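Local coordinates for type III restriction-modification enzyme EcoP15I Mod subunit (Escherichia coli, PDB 4ZCF), which recognises 5'-CAGCAG-3' in DNA and methylates its second adenine using S-adenosyl-L-methionine, and joins the Res subunit for restriction, at residues L61-Y65 / E156-I160; L512-F516 / E540-L545; W549-S555 / C574-Y579; D563-G567 / A592-K596. All coordinates share one frame; numbering follows the deposited sequence.

Contact 1 (L61-Y65 / E156-I160)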
loop_
_atom_site.group_PDB
_atom_site.type_symbol
_atom_site.label_atom_id
_atom_site.label_comp_id
_atom_site.label_asym_id
_atom_site.label_seq_id
_atom_site.Cartn_x
_atom_site.Cartn_y
_atom_site.Cartn_z
ATOM N N LEU A 61 -23.003 -2.766 -2.124
ATOM C CA LEU A 61 -23.894 -2.176 -3.148
ATOM C C LEU A 61 -23.446 -0.717 -3.289
ATOM O O LEU A 61 -23.468 0.030 -2.297
ATOM C CB LEU A 61 -25.373 -2.252 -2.681
ATOM C CG LEU A 61 -26.456 -1.518 -3.522
ATOM C CD1 LEU A 61 -26.775 -2.275 -4.815
ATOM C CD2 LEU A 61 -27.736 -1.272 -2.699
ATOM N N GLY A 62 -22.971 -0.354 -4.485
ATOM C CA GLY A 62 -22.414 0.974 -4.736
ATOM C C GLY A 62 -20.949 0.940 -5.135
ATOM O O GLY A 62 -20.382 1.977 -5.490
ATOM N N LYS A 63 -20.328 -0.265 -5.113
ATOM C CA LYS A 63 -18.953 -0.481 -5.544
ATOM C C LYS A 63 -18.818 -0.125 -7.019
ATOM O O LYS A 63 -17.838 0.526 -7.391
ATOM C CB LYS A 63 -18.517 -1.938 -5.287
ATOM C CG LYS A 63 -17.017 -2.153 -5.433
ATOM C CD LYS A 63 -16.533 -3.476 -4.843
ATOM C CE LYS A 63 -15.046 -3.651 -5.107
ATOM N NZ LYS A 63 -14.439 -4.728 -4.281
ATOM N N SER A 64 -19.805 -0.550 -7.857
ATOM C CA SER A 64 -19.841 -0.256 -9.300
ATOM C C SER A 64 -20.054 1.229 -9.550
ATOM O O SER A 64 -19.495 1.759 -10.512
ATOM C CB SER A 64 -20.894 -1.097 -10.028
ATOM O OG SER A 64 -22.146 -1.158 -9.360
ATOM N N TYR A 65 -20.844 1.893 -8.667
ATOM C CA TYR A 65 -21.129 3.330 -8.648
ATOM C C TYR A 65 -19.869 4.121 -8.256
ATOM O O TYR A 65 -19.606 5.167 -8.858
ATOM C CB TYR A 65 -22.294 3.648 -7.678
ATOM C CG TYR A 65 -22.740 5.100 -7.681
ATOM C CD1 TYR A 65 -23.594 5.585 -8.666
ATOM C CD2 TYR A 65 -22.345 5.975 -6.673
ATOM C CE1 TYR A 65 -24.010 6.916 -8.673
ATOM C CE2 TYR A 65 -22.776 7.301 -6.654
ATOM C CZ TYR A 65 -23.601 7.772 -7.662
ATOM O OH TYR A 65 -24.035 9.077 -7.656
ATOM N N GLU A 156 -30.046 -3.284 -9.965
ATOM C CA GLU A 156 -28.912 -2.811 -9.179
ATOM C C GLU A 156 -28.822 -1.279 -9.240
ATOM O O GLU A 156 -28.635 -0.641 -8.205
ATOM C CB GLU A 156 -27.605 -3.486 -9.609
ATOM C CG GLU A 156 -26.547 -3.441 -8.517
ATOM C CD GLU A 156 -25.236 -4.133 -8.822
ATOM O OE1 GLU A 156 -25.250 -5.370 -9.018
ATOM O OE2 GLU A 156 -24.193 -3.441 -8.863
ATOM N N ALA A 157 -29.034 -0.696 -10.438
ATOM C CA ALA A 157 -29.053 0.756 -10.660
ATOM C C ALA A 157 -30.214 1.445 -9.908
ATOM O O ALA A 157 -30.093 2.620 -9.540
ATOM C CB ALA A 157 -29.134 1.050 -12.143
ATOM N N LYS A 158 -31.328 0.701 -9.674
ATOM C CA LYS A 158 -32.501 1.125 -8.904
ATOM C C LYS A 158 -32.148 1.075 -7.407
ATOM O O LYS A 158 -32.504 1.984 -6.655
ATOM C CB LYS A 158 -33.684 0.170 -9.150
ATOM C CG LYS A 158 -34.543 0.466 -10.374
ATOM C CD LYS A 158 -35.539 -0.682 -10.617
ATOM C CE LYS A 158 -36.593 -0.369 -11.652
ATOM N NZ LYS A 158 -36.025 -0.226 -13.017
ATOM N N ARG A 159 -31.460 -0.011 -6.987
ATOM C CA ARG A 159 -31.038 -0.281 -5.612
ATOM C C ARG A 159 -29.972 0.678 -5.123
ATOM O O ARG A 159 -29.993 1.051 -3.942
ATOM C CB ARG A 159 -30.609 -1.747 -5.434
ATOM C CG ARG A 159 -31.797 -2.706 -5.323
ATOM C CD ARG A 159 -31.387 -4.147 -5.088
ATOM N NE ARG A 159 -32.477 -5.085 -5.375
ATOM C CZ ARG A 159 -33.416 -5.458 -4.503
ATOM N NH1 ARG A 159 -33.418 -4.970 -3.266
ATOM N NH2 ARG A 159 -34.363 -6.315 -4.864
ATOM N N ILE A 160 -29.050 1.085 -6.018
ATOM C CA ILE A 160 -27.995 2.034 -5.676
ATOM C C ILE A 160 -28.667 3.383 -5.457
ATOM O O ILE A 160 -28.681 3.860 -4.323
ATOM C CB ILE A 160 -26.837 2.099 -6.726
ATOM C CG1 ILE A 160 -26.014 0.797 -6.753
ATOM C CG2 ILE A 160 -25.927 3.329 -6.485
ATOM C CD1 ILE A 160 -25.204 0.560 -8.065
HETATM O O HOH W 1 -22.322 -2.186 -6.981
#
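Leu-61 reaches past the side chain of Glu-156 and crosses that of Ile-160, so that its two methyls settle on different parts of helix 154-164. CD1 lies 3.7 Å from Ile-160 CG1, with Glu-156 CG and Arg-159 CB also in reach, while CD2 ends 3.5 Å from Arg-159 O. A chi1 of 172°, which sets CG opposite the backbone N, carries the forked leucine tip to the helix, and its branching suits the groove between residues one turn apart. Ile-160 uses its own branches in two directions: CG1 meets the leucine, and CG2 lies 3.8 Å from Tyr-65 CB. The tyrosine hydroxyl is held elsewhere, by Asp-137. Cutting Leu-61 back to an alanine is likely to leave a gap beside Ile-160 CG1 and Glu-156 CG. Leu-61 also packs on Ser-55 of the second Mod subunit, tying this contact to the homodimer.

The extended Glu-156 carries its carboxylate beyond the apolar patch to a water. That water donates to Glu-156 OE2 (2.9 Å), accepts from Gly-62 N (3.2 Å) and bonds to Ser-64 OG (2.6 Å). Gly-62, the N-cap of helix 63-71, has backbone angles that suit a residue lacking CB. The negative charge near this helix start would probably be eased by the helix dipole, with water as go-between.

Contact 2 (L512-F516 / E540-L545)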
loop_
_atom_site.group_PDB
_atom_site.type_symbol
_atom_site.label_atom_id
_atom_site.label_comp_id
_atom_site.label_asym_id
_atom_site.label_seq_id
_atom_site.Cartn_x
_atom_site.Cartn_y
_atom_site.Cartn_z
ATOM N N LEU A 512 -13.083 25.938 -7.591
ATOM C CA LEU A 512 -13.761 25.339 -8.736
ATOM C C LEU A 512 -14.752 26.354 -9.327
ATOM O O LEU A 512 -15.443 27.058 -8.574
ATOM C CB LEU A 512 -14.510 24.050 -8.349
ATOM C CG LEU A 512 -13.711 22.811 -8.029
ATOM C CD1 LEU A 512 -14.635 21.712 -7.611
ATOM C CD2 LEU A 512 -12.828 22.378 -9.199
ATOM N N MET A 513 -14.829 26.412 -10.672
ATOM C CA MET A 513 -15.740 27.337 -11.395
ATOM C C MET A 513 -16.666 26.560 -12.299
ATOM O O MET A 513 -16.220 25.551 -12.863
ATOM C CB MET A 513 -14.956 28.338 -12.279
ATOM C CG MET A 513 -13.981 29.194 -11.523
ATOM S SD MET A 513 -14.740 30.394 -10.399
ATOM C CE MET A 513 -15.140 31.700 -11.536
ATOM N N PRO A 514 -17.922 27.055 -12.522
ATOM C CA PRO A 514 -18.830 26.375 -13.477
ATOM C C PRO A 514 -18.230 26.399 -14.878
ATOM O O PRO A 514 -17.559 27.381 -15.196
ATOM C CB PRO A 514 -20.123 27.199 -13.401
ATOM C CG PRO A 514 -19.755 28.489 -12.787
ATOM C CD PRO A 514 -18.579 28.232 -11.901
ATOM N N ASP A 515 -18.366 25.304 -15.666
ATOM C CA ASP A 515 -17.768 25.240 -17.016
ATOM C C ASP A 515 -18.581 26.029 -18.054
ATOM O O ASP A 515 -19.361 25.430 -18.797
ATOM C CB ASP A 515 -17.536 23.774 -17.458
ATOM C CG ASP A 515 -16.879 23.556 -18.823
ATOM O OD1 ASP A 515 -16.548 24.561 -19.506
ATOM O OD2 ASP A 515 -16.692 22.388 -19.205
ATOM N N PHE A 516 -18.359 27.360 -18.132
ATOM C CA PHE A 516 -19.063 28.291 -19.036
ATOM C C PHE A 516 -18.971 27.955 -20.545
ATOM O O PHE A 516 -19.855 28.351 -21.301
ATOM C CB PHE A 516 -18.646 29.760 -18.768
ATOM C CG PHE A 516 -17.216 30.058 -19.145
ATOM C CD1 PHE A 516 -16.874 30.365 -20.457
ATOM C CD2 PHE A 516 -16.205 29.996 -18.198
ATOM C CE1 PHE A 516 -15.544 30.580 -20.820
ATOM C CE2 PHE A 516 -14.874 30.216 -18.560
ATOM C CZ PHE A 516 -14.553 30.504 -19.871
ATOM N N GLU A 540 -13.005 37.892 -16.476
ATOM C CA GLU A 540 -12.945 36.828 -15.470
ATOM C C GLU A 540 -12.861 35.465 -16.181
ATOM O O GLU A 540 -11.972 34.685 -15.859
ATOM C CB GLU A 540 -14.130 36.889 -14.480
ATOM C CG GLU A 540 -14.176 35.724 -13.491
ATOM C CD GLU A 540 -14.992 35.934 -12.227
ATOM O OE1 GLU A 540 -16.040 35.263 -12.064
ATOM O OE2 GLU A 540 -14.555 36.749 -11.381
ATOM N N GLN A 541 -13.751 35.205 -17.171
ATOM C CA GLN A 541 -13.772 33.946 -17.930
ATOM C C GLN A 541 -12.413 33.652 -18.573
ATOM O O GLN A 541 -11.885 32.557 -18.398
ATOM C CB GLN A 541 -14.927 33.924 -18.932
ATOM C CG GLN A 541 -16.312 33.876 -18.253
ATOM C CD GLN A 541 -17.503 34.062 -19.179
ATOM O OE1 GLN A 541 -17.388 34.461 -20.336
ATOM N NE2 GLN A 541 -18.696 33.782 -18.680
ATOM N N TYR A 542 -11.809 34.671 -19.215
ATOM C CA TYR A 542 -10.488 34.654 -19.866
ATOM C C TYR A 542 -9.404 34.139 -18.884
ATOM O O TYR A 542 -8.524 33.361 -19.280
ATOM C CB TYR A 542 -10.157 36.097 -20.299
ATOM C CG TYR A 542 -8.785 36.314 -20.904
ATOM C CD1 TYR A 542 -7.639 36.307 -20.108
ATOM C CD2 TYR A 542 -8.641 36.647 -22.249
ATOM C CE1 TYR A 542 -6.375 36.500 -20.659
ATOM C CE2 TYR A 542 -7.383 36.874 -22.805
ATOM C CZ TYR A 542 -6.251 36.803 -22.005
ATOM O OH TYR A 542 -5.004 37.018 -22.548
ATOM N N ASP A 543 -9.439 34.636 -17.624
ATOM C CA ASP A 543 -8.507 34.266 -16.562
ATOM C C ASP A 543 -8.745 32.841 -16.071
ATOM O O ASP A 543 -7.777 32.132 -15.815
ATOM C CB ASP A 543 -8.556 35.280 -15.416
ATOM C CG ASP A 543 -7.869 36.606 -15.714
ATOM O OD1 ASP A 543 -6.915 36.615 -16.545
ATOM O OD2 ASP A 543 -8.242 37.626 -15.076
ATOM N N THR A 544 -10.027 32.406 -15.982
ATOM C CA THR A 544 -10.424 31.038 -15.639
ATOM C C THR A 544 -9.844 30.027 -16.659
ATOM O O THR A 544 -9.317 28.998 -16.247
ATOM C CB THR A 544 -11.943 30.929 -15.456
ATOM O OG1 THR A 544 -12.371 31.927 -14.521
ATOM C CG2 THR A 544 -12.379 29.541 -14.957
ATOM N N LEU A 545 -9.885 30.352 -17.963
ATOM C CA LEU A 545 -9.349 29.518 -19.047
ATOM C C LEU A 545 -7.858 29.336 -18.965
ATOM O O LEU A 545 -7.394 28.212 -19.048
ATOM C CB LEU A 545 -9.685 30.100 -20.425
ATOM C CG LEU A 545 -11.114 30.020 -20.923
ATOM C CD1 LEU A 545 -11.159 30.453 -22.378
ATOM C CD2 LEU A 545 -11.681 28.609 -20.800
#
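Mostly van der Waals and CH-pi packing joins Met-513 of strand 508-514 and Phe-516 of the loop after it to Gln-541, Thr-544 and Leu-545, where the methyltransferase sheet meets the first turns of helix 539-552. The ring of Phe-516 lies almost flat against the Gln-541 side chain, ring and amide planes 7° apart. Gln-541 CB makes a CH-pi contact over one face, 3.8 Å from the ring centroid. The bond from Thr-538 N to Gln-541 OE1 probably helps to hold the amide in this orientation. Phe-516 CG stands between its own N and carbonyl carbon (chi1 68°), which swings the ring over the helix until CZ comes 3.6 Å from Leu-545 CD2.

Strand 508-514 is the second strand of the ten-stranded mixed sheet, beside edge strand 76-80; Leu-77 and Ala-79 of that strand also touch Phe-516 and Met-513. The helix is part of the C-terminal domain, so two parts of the chain are packed together here.

Met-513 is bent at chi2 and chi3, a flexible chain that follows the helix surface: CG meets Thr-544 CG2 at 3.8 Å, and CE lies 3.7 Å from Glu-540 OE1. Thr-544 can offer its methyl because OG1 donates to Glu-540 O (3.1 Å), from above the carbonyl plane.

Contact 3 (W549-S555 / C574-Y579)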
loop_
_atom_site.group_PDB
_atom_site.type_symbol
_atom_site.label_atom_id
_atom_site.label_comp_id
_atom_site.label_asym_id
_atom_site.label_seq_id
_atom_site.Cartn_x
_atom_site.Cartn_y
_atom_site.Cartn_z
ATOM N N TRP A 549 -6.190 25.826 -18.364
ATOM C CA TRP A 549 -5.337 25.372 -19.450
ATOM C C TRP A 549 -3.933 25.088 -18.991
ATOM O O TRP A 549 -3.387 24.078 -19.391
ATOM C CB TRP A 549 -5.322 26.381 -20.609
ATOM C CG TRP A 549 -6.562 26.409 -21.455
ATOM C CD1 TRP A 549 -7.775 25.845 -21.176
ATOM C CD2 TRP A 549 -6.714 27.095 -22.700
ATOM N NE1 TRP A 549 -8.672 26.132 -22.177
ATOM C CE2 TRP A 549 -8.057 26.928 -23.110
ATOM C CE3 TRP A 549 -5.836 27.827 -23.525
ATOM C CZ2 TRP A 549 -8.540 27.458 -24.320
ATOM C CZ3 TRP A 549 -6.318 28.366 -24.708
ATOM C CH2 TRP A 549 -7.647 28.164 -25.106
ATOM N N CYS A 550 -3.340 25.963 -18.152
ATOM C CA CYS A 550 -1.985 25.767 -17.623
ATOM C C CYS A 550 -1.879 24.490 -16.760
ATOM O O CYS A 550 -0.853 23.823 -16.799
ATOM C CB CYS A 550 -1.529 27.000 -16.848
ATOM S SG CYS A 550 -0.920 28.357 -17.885
ATOM N N LEU A 551 -2.933 24.168 -15.984
ATOM C CA LEU A 551 -2.991 23.006 -15.087
ATOM C C LEU A 551 -3.186 21.742 -15.913
ATOM O O LEU A 551 -2.375 20.811 -15.816
ATOM C CB LEU A 551 -4.118 23.179 -14.030
ATOM C CG LEU A 551 -4.239 22.121 -12.900
ATOM C CD1 LEU A 551 -2.955 21.967 -12.100
ATOM C CD2 LEU A 551 -5.469 22.373 -12.036
ATOM N N TYR A 552 -4.217 21.760 -16.786
ATOM C CA TYR A 552 -4.534 20.698 -17.736
ATOM C C TYR A 552 -3.286 20.318 -18.550
ATOM O O TYR A 552 -3.035 19.139 -18.756
ATOM C CB TYR A 552 -5.698 21.129 -18.666
ATOM C CG TYR A 552 -5.985 20.115 -19.754
ATOM C CD1 TYR A 552 -6.803 19.015 -19.510
ATOM C CD2 TYR A 552 -5.360 20.202 -20.998
ATOM C CE1 TYR A 552 -7.007 18.036 -20.481
ATOM C CE2 TYR A 552 -5.542 19.221 -21.966
ATOM C CZ TYR A 552 -6.391 18.155 -21.715
ATOM O OH TYR A 552 -6.615 17.202 -22.677
ATOM N N ASP A 553 -2.498 21.319 -18.979
ATOM C CA ASP A 553 -1.268 21.160 -19.755
ATOM C C ASP A 553 -0.105 20.563 -18.970
ATOM O O ASP A 553 0.944 20.315 -19.558
ATOM C CB ASP A 553 -0.870 22.478 -20.475
ATOM C CG ASP A 553 -1.659 22.771 -21.751
ATOM O OD1 ASP A 553 -1.832 21.843 -22.570
ATOM O OD2 ASP A 553 -2.033 23.938 -21.962
ATOM N N GLY A 554 -0.293 20.352 -17.662
ATOM C CA GLY A 554 0.691 19.712 -16.794
ATOM C C GLY A 554 1.554 20.586 -15.918
ATOM O O GLY A 554 2.489 20.080 -15.287
ATOM N N SER A 555 1.274 21.895 -15.871
ATOM C CA SER A 555 2.068 22.826 -15.054
ATOM C C SER A 555 1.502 22.922 -13.628
ATOM O O SER A 555 0.291 23.086 -13.463
ATOM C CB SER A 555 2.154 24.213 -15.703
ATOM O OG SER A 555 2.057 24.184 -17.120
ATOM N N CYS A 574 4.187 29.852 -19.758
ATOM C CA CYS A 574 4.163 28.973 -18.583
ATOM C C CYS A 574 4.691 27.593 -18.888
ATOM O O CYS A 574 4.001 26.816 -19.549
ATOM C CB CYS A 574 2.776 28.893 -17.953
ATOM S SG CYS A 574 2.681 27.781 -16.520
ATOM N N ASP A 575 5.874 27.261 -18.333
ATOM C CA ASP A 575 6.536 25.965 -18.479
ATOM C C ASP A 575 6.677 25.557 -19.955
ATOM O O ASP A 575 6.100 24.553 -20.384
ATOM C CB ASP A 575 5.839 24.880 -17.609
ATOM C CG ASP A 575 6.647 23.623 -17.289
ATOM O OD1 ASP A 575 7.900 23.676 -17.373
ATOM O OD2 ASP A 575 6.030 22.602 -16.895
ATOM N N GLY A 576 7.411 26.374 -20.718
ATOM C CA GLY A 576 7.683 26.150 -22.136
ATOM C C GLY A 576 6.527 26.338 -23.104
ATOM O O GLY A 576 6.755 26.353 -24.315
ATOM N N ARG A 577 5.276 26.453 -22.610
ATOM C CA ARG A 577 4.127 26.651 -23.490
ATOM C C ARG A 577 3.625 28.099 -23.526
ATOM O O ARG A 577 3.560 28.755 -22.480
ATOM C CB ARG A 577 3.006 25.595 -23.303
ATOM C CG ARG A 577 2.841 25.003 -21.914
ATOM C CD ARG A 577 2.985 23.490 -21.885
ATOM N NE ARG A 577 2.797 22.960 -20.529
ATOM C CZ ARG A 577 3.723 22.318 -19.814
ATOM N NH1 ARG A 577 4.933 22.101 -20.320
ATOM N NH2 ARG A 577 3.443 21.883 -18.594
ATOM N N LEU A 578 3.318 28.612 -24.743
ATOM C CA LEU A 578 2.844 29.988 -24.959
ATOM C C LEU A 578 1.360 30.043 -25.305
ATOM O O LEU A 578 0.922 29.397 -26.244
ATOM C CB LEU A 578 3.696 30.705 -26.016
ATOM C CG LEU A 578 3.286 32.132 -26.397
ATOM C CD1 LEU A 578 3.856 33.172 -25.420
ATOM C CD2 LEU A 578 3.725 32.451 -27.811
ATOM N N TYR A 579 0.594 30.845 -24.556
ATOM C CA TYR A 579 -0.854 30.975 -24.729
ATOM C C TYR A 579 -1.300 32.238 -25.453
ATOM O O TYR A 579 -0.944 33.349 -25.062
ATOM C CB TYR A 579 -1.577 30.827 -23.374
ATOM C CG TYR A 579 -1.295 29.501 -22.712
ATOM C CD1 TYR A 579 -0.110 29.289 -22.002
ATOM C CD2 TYR A 579 -2.178 28.434 -22.841
ATOM C CE1 TYR A 579 0.171 28.054 -21.418
ATOM C CE2 TYR A 579 -1.902 27.195 -22.268
ATOM C CZ TYR A 579 -0.725 27.009 -21.563
ATOM O OH TYR A 579 -0.449 25.792 -21.007
#
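Tyr-579 is the bump of this contact, its ring wedged into a hollow at the C-terminal end of helix 539-552 lined by Trp-549, Cys-550 and Asp-553. Trp-549 CE3 and Tyr-579 CD2 meet edge to edge at 3.8 Å, the two side chains sliding past each other. Cys-550 SG, small and polarisable, approaches the ring obliquely, 4.2 Å from its centroid, and also fills the notch beside Cys-574 CB (3.7 Å). At the far end Tyr-579 OH donates to Asp-553 OD2 (2.6 Å), meeting it on the anti side and 32° out of the carboxylate plane. A phenylalanine in place of Tyr-579 would probably fill the hollow but leave this buried carboxylate without one donor, more dependent on its salt bridges to Lys-607 and Arg-643.

Past the ring, Cys-574 SG nestles against Ser-555 CB, while Ser-555 OG turns back to donate to Cys-550 O (2.9 Å). Arg-577 passes along the helix end towards Glu-134 of the restriction endonuclease chain, with which NH1 forms a salt bridge. Gly-554, at positive phi, ends the helix in a Schellman motif; facing it, Cys-574 to Arg-577 form the type I' turn of a tight two-residue beta hairpin.

Contact 4 (D563-G567 / A592-K596)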
loop_
_atom_site.group_PDB
_atom_site.type_symbol
_atom_site.label_atom_id
_atom_site.label_comp_id
_atom_site.label_asym_id
_atom_site.label_seq_id
_atom_site.Cartn_x
_atom_site.Cartn_y
_atom_site.Cartn_z
ATOM N N ASP A 563 3.540 37.468 -18.250
ATOM C CA ASP A 563 2.891 38.240 -19.303
ATOM C C ASP A 563 3.929 38.597 -20.361
ATOM O O ASP A 563 4.993 39.136 -20.043
ATOM C CB ASP A 563 2.192 39.488 -18.740
ATOM C CG ASP A 563 1.121 39.172 -17.708
ATOM O OD1 ASP A 563 -0.020 38.838 -18.110
ATOM O OD2 ASP A 563 1.421 39.263 -16.499
ATOM N N VAL A 564 3.636 38.231 -21.613
ATOM C CA VAL A 564 4.497 38.457 -22.769
ATOM C C VAL A 564 3.839 39.460 -23.738
ATOM O O VAL A 564 2.625 39.399 -23.963
ATOM C CB VAL A 564 4.861 37.099 -23.424
ATOM C CG1 VAL A 564 5.502 37.279 -24.801
ATOM C CG2 VAL A 564 5.778 36.283 -22.508
ATOM N N ASP A 565 4.648 40.408 -24.276
ATOM C CA ASP A 565 4.189 41.431 -25.229
ATOM C C ASP A 565 4.700 41.090 -26.621
ATOM O O ASP A 565 5.912 41.047 -26.834
ATOM C CB ASP A 565 4.636 42.849 -24.798
ATOM C CG ASP A 565 4.009 43.954 -25.625
ATOM O OD1 ASP A 565 2.807 44.236 -25.425
ATOM O OD2 ASP A 565 4.707 44.509 -26.498
ATOM N N LEU A 566 3.778 40.798 -27.555
ATOM C CA LEU A 566 4.118 40.448 -28.947
ATOM C C LEU A 566 3.533 41.508 -29.880
ATOM O O LEU A 566 2.379 41.396 -30.294
ATOM C CB LEU A 566 3.625 39.024 -29.315
ATOM C CG LEU A 566 4.056 37.870 -28.400
ATOM C CD1 LEU A 566 3.314 36.607 -28.750
ATOM C CD2 LEU A 566 5.560 37.639 -28.463
ATOM N N GLY A 567 4.304 42.578 -30.108
ATOM C CA GLY A 567 3.896 43.726 -30.915
ATOM C C GLY A 567 2.545 44.295 -30.521
ATOM O O GLY A 567 1.661 44.443 -31.372
ATOM N N ALA A 592 7.101 39.673 -34.118
ATOM C CA ALA A 592 7.671 39.988 -32.810
ATOM C C ALA A 592 7.942 38.692 -32.033
ATOM O O ALA A 592 8.951 38.606 -31.331
ATOM C CB ALA A 592 6.743 40.905 -32.030
ATOM N N LEU A 593 7.058 37.675 -32.201
ATOM C CA LEU A 593 7.175 36.339 -31.615
ATOM C C LEU A 593 8.463 35.672 -32.113
ATOM O O LEU A 593 9.248 35.212 -31.288
ATOM C CB LEU A 593 5.920 35.510 -31.960
ATOM C CG LEU A 593 5.854 34.001 -31.671
ATOM C CD1 LEU A 593 6.406 33.634 -30.282
ATOM C CD2 LEU A 593 4.416 33.530 -31.735
ATOM N N LEU A 594 8.701 35.682 -33.445
ATOM C CA LEU A 594 9.899 35.119 -34.079
ATOM C C LEU A 594 11.151 35.918 -33.690
ATOM O O LEU A 594 12.217 35.334 -33.505
ATOM C CB LEU A 594 9.739 35.033 -35.613
ATOM C CG LEU A 594 8.483 34.301 -36.160
ATOM C CD1 LEU A 594 8.204 34.702 -37.580
ATOM C CD2 LEU A 594 8.598 32.782 -36.053
ATOM N N GLN A 595 11.003 37.241 -33.509
ATOM C CA GLN A 595 12.074 38.137 -33.062
ATOM C C GLN A 595 12.470 37.819 -31.603
ATOM O O GLN A 595 13.661 37.693 -31.318
ATOM C CB GLN A 595 11.623 39.589 -33.181
ATOM N N LYS A 596 11.467 37.653 -30.697
ATOM C CA LYS A 596 11.652 37.322 -29.277
ATOM C C LYS A 596 12.312 35.956 -29.099
ATOM O O LYS A 596 13.055 35.770 -28.131
ATOM C CB LYS A 596 10.328 37.420 -28.493
ATOM C CG LYS A 596 10.532 37.720 -27.005
ATOM C CD LYS A 596 9.236 38.107 -26.297
ATOM C CE LYS A 596 9.495 38.796 -24.976
ATOM N NZ LYS A 596 8.428 39.787 -24.643
#
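The peptide group between Leu-566 and Gly-567 is the flat group that meets the helix: Ala-592 CB sits above its plane, 3.5 Å from Gly-567 N and 3.9 Å from Leu-566 C. The small alanine suits so close an approach of the backbones, the CA atoms of Leu-566 and Ala-592 being 5.3 Å apart. Gly-567 turns the chain with positive phi, which a residue without CB takes up most easily.

Beside the peptide, Leu-566 sends CD2 against the helix backbone, 3.8 Å from Leu-593 CA. Its CG lies anti to the carbonyl carbon, next to the backbone N (chi1 -54°), which brings this branch to the helix. The side chain also packs on Ala-571 and Leu-580 of the sheet.

Strand 562-566 is an edge strand of the five-stranded mixed sheet of the C-terminal domain, and Gly-567 begins the turn of the hairpin it makes with strand 569-574. Helix 587-598 belongs to a beta-alpha-beta crossover, linking the adjacent parallel strands 577-580 and 607-611. The short segments of strand and helix run at 118°, their axes 8.5 Å apart.

Lys-596 extends from the next helical turn, and the end of its chain crosses Val-564, with NZ 3.9 Å and CD 4.1 Å from Val-564 CG1. The bend at chi4 takes NZ to within 3.6 Å of Asp-565 O, while the Asp-565 carboxylate stays farther off, its OD2 6.3 Å from NZ, and probably exerts a mild attraction. Phe-603 packs on Val-564, Leu-593 and Lys-596 together.

Overall arrangement
Contact 1 comes first along the chain and stands apart, its centre 33 Å from that of contact 2 and 55 Å from that of contact 4; it joins two helices where the second Mod subunit comes close. The others lie on one side of the chain's centre. Contacts 2 and 3 share helix 539-552, their centres 16 Å apart: its start packs on the methyltransferase sheet and its end on strand 577-580. Contacts 3 and 4 alternate in sequence, reach the same five-stranded sheet and touch through Leu-578 with Leu-566 and Leu-593. The helix thus bridges the methyltransferase sheet and the C-terminal domain, which also meets the restriction endonuclease chain.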